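Local coordinates for protein V-type ATP synthase alpha chain (Nanoarchaeum equitans Kin4-M, PDB 5BN3) that forms subunit A, the alpha chain, of a V-type ATP synthase, with a P-loop nucleotide-binding domain that holds ADP, at residues Tyr44-Glu49 / Pro290-Glu295. Numbering follows the deposited sequence.
Sequences YIQVYE and PIAARE
Tyr48 and Glu49, just past the end of strand 42-47, lie against the type I beta turn Pro290-Ala293 that leads into helix 293-309; the CA atoms of Tyr48 and Ala293 are 5.2 Å apart. No direct backbone hydrogen bond joins the segments. Instead one water bridges them, donating to Val47 O at 2.8 Å and accepting from Ala292 N at 2.9 Å, so that the turn's amide is tied to the last strand residue. The Pro290 ring packs on the backbone after the strand, its CG 3.6 Å from Glu49 CA and also close to Tyr48 O, while Ala292 CB sits near Val47 O. CG of Tyr48 is anti to its carbonyl carbon (chi1 -62°), and the ring beyond it has its CD1-CE1 edge at the turn's backbone: Ala292 O, near the ring plane, is 3.2 Å from Tyr48 CE1, and Ala293 N meets the same edge. Ala292 CB adds an apolar contact to Tyr48 CD1 at 3.9 Å. Beyond the ring, the extended side chains of Gln46 and Glu295 cross at about a right angle. Gln46 NE2 donates to Glu295 OE1 at 3.2 Å in a nearly straight bond (167°), with the amide and carboxylate planes only 25° apart. The same Gln46 NE2 donates to Tyr48 OH at 2.9 Å, so one amide nitrogen links the tyrosine to the helix. Both acceptors have further partners: Tyr48 OH bonds Glu34, and Glu295 OE1 forms a salt bridge with Arg185, whose charge probably helps offset that of the buried carboxylate. The contact thus joins the N-terminal beta-barrel domain to the nucleotide-binding domain, with strands 31-39 and 11-15 flanking strand 42-47 and helix 322-335 packing against both Gln46 and Glu295.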
loop_
_atom_site.group_PDB
_atom_site.type_symbol
_atom_site.label_atom_id
_atom_site.label_comp_id
_atom_site.label_asym_id
_atom_site.label_seq_id
_atom_site.Cartn_x
_atom_site.Cartn_y
_atom_site.Cartn_z
ATOM N N TYR A 44 12.482 26.386 20.586
ATOM C CA TYR A 44 11.337 25.530 20.309
ATOM C C TYR A 44 10.904 24.848 21.597
ATOM O O TYR A 44 11.676 24.113 22.220
ATOM C CB TYR A 44 11.673 24.523 19.206
ATOM C CG TYR A 44 11.930 25.192 17.872
ATOM C CD1 TYR A 44 13.167 25.751 17.579
ATOM C CD2 TYR A 44 10.930 25.284 16.914
ATOM C CE1 TYR A 44 13.404 26.373 16.366
ATOM C CE2 TYR A 44 11.157 25.904 15.698
ATOM C CZ TYR A 44 12.396 26.447 15.430
ATOM O OH TYR A 44 12.624 27.064 14.222
ATOM N N ILE A 45 9.667 25.112 21.998
ATOM C CA ILE A 45 9.177 24.715 23.308
ATOM C C ILE A 45 7.953 23.816 23.192
ATOM O O ILE A 45 6.971 24.182 22.541
ATOM C CB ILE A 45 8.791 25.964 24.128
ATOM C CG1 ILE A 45 10.015 26.863 24.328
ATOM C CG2 ILE A 45 8.191 25.571 25.463
ATOM C CD1 ILE A 45 9.673 28.320 24.555
ATOM N N GLN A 46 8.003 22.642 23.815
ATOM C CA GLN A 46 6.798 21.827 23.923
ATOM C C GLN A 46 6.080 22.142 25.234
ATOM O O GLN A 46 6.674 22.104 26.318
ATOM C CB GLN A 46 7.082 20.326 23.741
ATOM C CG GLN A 46 7.877 19.641 24.845
ATOM C CD GLN A 46 8.165 18.188 24.511
ATOM O OE1 GLN A 46 8.410 17.844 23.354
ATOM N NE2 GLN A 46 8.132 17.327 25.522
ATOM N N VAL A 47 4.805 22.493 25.113
ATOM C CA VAL A 47 4.013 22.953 26.245
ATOM C C VAL A 47 3.182 21.808 26.810
ATOM O O VAL A 47 2.512 21.092 26.063
ATOM C CB VAL A 47 3.096 24.117 25.825
ATOM C CG1 VAL A 47 2.318 24.646 27.016
ATOM C CG2 VAL A 47 3.924 25.227 25.209
ATOM N N TYR A 48 3.231 21.639 28.129
ATOM C CA TYR A 48 2.538 20.539 28.793
ATOM C C TYR A 48 1.138 20.935 29.251
ATOM O O TYR A 48 0.587 20.358 30.189
ATOM C CB TYR A 48 3.370 20.022 29.967
ATOM C CG TYR A 48 4.706 19.474 29.533
ATOM C CD1 TYR A 48 4.811 18.196 29.006
ATOM C CD2 TYR A 48 5.857 20.240 29.631
ATOM C CE1 TYR A 48 6.027 17.692 28.597
ATOM C CE2 TYR A 48 7.078 19.745 29.226
ATOM C CZ TYR A 48 7.156 18.471 28.709
ATOM O OH TYR A 48 8.369 17.972 28.304
ATOM N N GLU A 49 0.570 21.924 28.572
ATOM C CA GLU A 49 -0.794 22.361 28.831
ATOM C C GLU A 49 -1.420 22.821 27.524
ATOM O O GLU A 49 -0.721 22.975 26.520
ATOM C CB GLU A 49 -0.815 23.478 29.879
ATOM C CG GLU A 49 -1.351 23.037 31.236
ATOM C CD GLU A 49 -0.465 23.458 32.394
ATOM O OE1 GLU A 49 0.623 24.021 32.146
ATOM O OE2 GLU A 49 -0.858 23.223 33.555
ATOM N N PRO A 290 -3.191 17.088 28.186
ATOM C CA PRO A 290 -2.222 17.575 27.190
ATOM C C PRO A 290 -1.320 16.477 26.613
ATOM O O PRO A 290 -0.766 15.672 27.365
ATOM C CB PRO A 290 -1.387 18.588 27.979
ATOM C CG PRO A 290 -2.319 19.085 29.032
ATOM C CD PRO A 290 -3.147 17.894 29.424
ATOM N N ILE A 291 -1.184 16.458 25.289
ATOM C CA ILE A 291 -0.494 15.372 24.592
ATOM C C ILE A 291 0.985 15.244 24.967
ATOM O O ILE A 291 1.493 14.134 25.119
ATOM C CB ILE A 291 -0.688 15.471 23.043
ATOM C CG1 ILE A 291 -0.235 14.183 22.349
ATOM C CG2 ILE A 291 0.028 16.693 22.458
ATOM C CD1 ILE A 291 -0.623 14.106 20.888
ATOM N N ALA A 292 1.664 16.374 25.141
ATOM C CA ALA A 292 3.089 16.362 25.465
ATOM C C ALA A 292 3.365 15.795 26.855
ATOM O O ALA A 292 4.466 15.314 27.134
ATOM C CB ALA A 292 3.669 17.757 25.333
ATOM N N ALA A 293 2.367 15.854 27.727
ATOM C CA ALA A 293 2.514 15.340 29.082
ATOM C C ALA A 293 2.535 13.809 29.116
ATOM O O ALA A 293 2.852 13.214 30.147
ATOM C CB ALA A 293 1.416 15.879 29.970
ATOM N N ARG A 294 2.186 13.178 27.996
ATOM C CA ARG A 294 2.305 11.726 27.868
ATOM C C ARG A 294 3.764 11.309 27.929
ATOM O O ARG A 294 4.108 10.311 28.561
ATOM C CB ARG A 294 1.707 11.239 26.546
ATOM C CG ARG A 294 0.208 11.402 26.423
ATOM C CD ARG A 294 -0.283 10.842 25.102
ATOM N NE ARG A 294 -1.654 11.259 24.816
ATOM C CZ ARG A 294 -2.268 11.057 23.657
ATOM N NH1 ARG A 294 -1.634 10.439 22.670
ATOM N NH2 ARG A 294 -3.512 11.473 23.488
ATOM N N GLU A 295 4.621 12.065 27.251
ATOM C CA GLU A 295 6.052 11.794 27.291
ATOM C C GLU A 295 6.566 11.980 28.709
ATOM O O GLU A 295 7.341 11.168 29.211
ATOM C CB GLU A 295 6.819 12.704 26.326
ATOM C CG GLU A 295 8.327 12.575 26.458
ATOM C CD GLU A 295 9.080 13.123 25.266
ATOM O OE1 GLU A 295 9.153 14.362 25.116
ATOM O OE2 GLU A 295 9.613 12.310 24.482
HETATM O O HOH W 1 0.735 19.141 25.163
#